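Local atomic coordinates of Molybdate/tungstate binding protein (Sporomusa ovata, PDB entry 1FR3), a protein that binds the oxyanions molybdate and tungstate in pockets of its hexameric assembly and probably serves in molybdate storage or homeostasis. Residues 37-40 / 41-44. Numbering follows the deposited sequence.
Sequences AITI and DSVA. With WO4 (tungstate(VI)ion), chain R.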
loop_
_atom_site.group_PDB
_atom_site.type_symbol
_atom_site.label_atom_id
_atom_site.label_comp_id
_atom_site.label_asym_id
_atom_site.label_seq_id
_atom_site.Cartn_x
_atom_site.Cartn_y
_atom_site.Cartn_z
ATOM N N ALA A 37 11.665 3.134 0.654
ATOM C CA ALA A 37 11.448 4.569 0.862
ATOM C C ALA A 37 10.673 4.714 2.175
ATOM O O ALA A 37 9.507 4.322 2.243
ATOM C CB ALA A 37 10.730 5.206 -0.300
ATOM N N ILE A 38 11.357 5.214 3.193
ATOM C CA ILE A 38 10.772 5.376 4.524
ATOM C C ILE A 38 10.940 6.811 5.003
ATOM O O ILE A 38 11.574 7.610 4.313
ATOM C CB ILE A 38 11.402 4.400 5.532
ATOM C CG1 ILE A 38 12.882 4.718 5.777
ATOM C CG2 ILE A 38 11.240 2.962 5.035
ATOM C CD1 ILE A 38 13.570 3.802 6.765
ATOM N N THR A 39 10.384 7.156 6.167
ATOM C CA THR A 39 10.562 8.541 6.628
ATOM C C THR A 39 11.945 8.759 7.231
ATOM O O THR A 39 12.577 7.843 7.750
ATOM C CB THR A 39 9.491 8.933 7.660
ATOM O OG1 THR A 39 9.674 8.115 8.821
ATOM C CG2 THR A 39 8.093 8.729 7.092
ATOM N N ILE A 40 12.402 10.014 7.185
ATOM C CA ILE A 40 13.689 10.350 7.799
ATOM C C ILE A 40 13.596 10.120 9.308
ATOM O O ILE A 40 14.582 9.775 9.960
ATOM C CB ILE A 40 14.147 11.770 7.457
ATOM C CG1 ILE A 40 13.155 12.839 7.923
ATOM C CG2 ILE A 40 14.360 11.894 5.950
ATOM C CD1 ILE A 40 13.762 14.232 7.912
ATOM N N ASP A 41 12.395 10.248 9.859
ATOM C CA ASP A 41 12.154 10.007 11.274
ATOM C C ASP A 41 12.576 8.588 11.650
ATOM O O ASP A 41 13.177 8.354 12.695
ATOM C CB ASP A 41 10.671 10.206 11.596
ATOM C CG ASP A 41 10.195 11.612 11.244
ATOM O OD1 ASP A 41 10.178 11.905 10.027
ATOM O OD2 ASP A 41 9.833 12.367 12.163
ATOM N N SER A 42 12.252 7.639 10.769
ATOM C CA SER A 42 12.604 6.237 11.010
ATOM C C SER A 42 14.109 6.014 10.937
ATOM O O SER A 42 14.654 5.194 11.676
ATOM C CB SER A 42 11.880 5.345 9.999
ATOM O OG SER A 42 10.488 5.312 10.257
ATOM N N VAL A 43 14.788 6.716 10.029
ATOM C CA VAL A 43 16.247 6.591 9.945
ATOM C C VAL A 43 16.881 6.994 11.278
ATOM O O VAL A 43 17.774 6.319 11.782
ATOM C CB VAL A 43 16.813 7.439 8.797
ATOM C CG1 VAL A 43 18.333 7.479 8.841
ATOM C CG2 VAL A 43 16.332 6.862 7.468
ATOM N N ALA A 44 16.383 8.094 11.827
ATOM C CA ALA A 44 16.848 8.610 13.107
ATOM C C ALA A 44 16.517 7.672 14.263
ATOM O O ALA A 44 17.377 7.346 15.077
ATOM C CB ALA A 44 16.214 9.972 13.360
HETATM W W WO4 R . 7.766 4.464 7.439
HETATM O O1 WO4 R . 9.061 5.444 8.110
HETATM O O2 WO4 R . 8.254 2.764 7.311
HETATM O O3 WO4 R . 7.420 5.061 5.841
HETATM O O4 WO4 R . 6.336 4.531 8.458
#
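Thr39 is the N-cap of helix 40-46, and its side chain turns back to accept a bond from Ser42 N three residues on, at the point where strand 32-39 of this OB-like TOBE domain gives way to the helix. The capping bond Ser42 N to Thr39 OG1 measures 3.3 Å with an N-H...O angle of 148°. Thr39 O takes part in the same first turn more loosely, through weak bonds from Ser42 N and Val43 N. Regular helical bonding is established by Ala44 N to Ile40 O, 3.1 Å and nearly straight at 164°.

The cap doubles as an anion site. Thr39 grips tungstate O1 twice, by its backbone N (2.9 Å, nearly straight) and by its hydroxyl OG1 (2.8 Å). A chi1 of 64° tucks OG1 over the backbone, between N and C, from where the one oxygen can accept from Ser42 N and donate to the tungstate. Ser42 OG lies 2.6 Å from tungstate O1 and is also hydrogen-bonded to Ser4 O of a second subunit. The N-terminal end of the helix dipole probably adds to the attraction for the anion. Lys59 NZ of that second subunit brings a positive charge to the same tungstate, while its Arg6 N gives a backbone bond, so the pocket lies at a subunit interface.

Apolar contact joins the strand end to the helix: the Ile38 side chain crosses that of Val43 at about a right angle, with Ile38 CD1 4.2 Å from Val43 CG2 and 4.0 Å from Ser42 CB. Both Ile38 and Val43 also rest on Ile25 of strand 22-29, which ties the helix start to the sheet. Asp41 passes beside the cap, its carboxylate directed to Lys24 of a fifth subunit, while its CB lies 3.6 Å from Thr39 OG1.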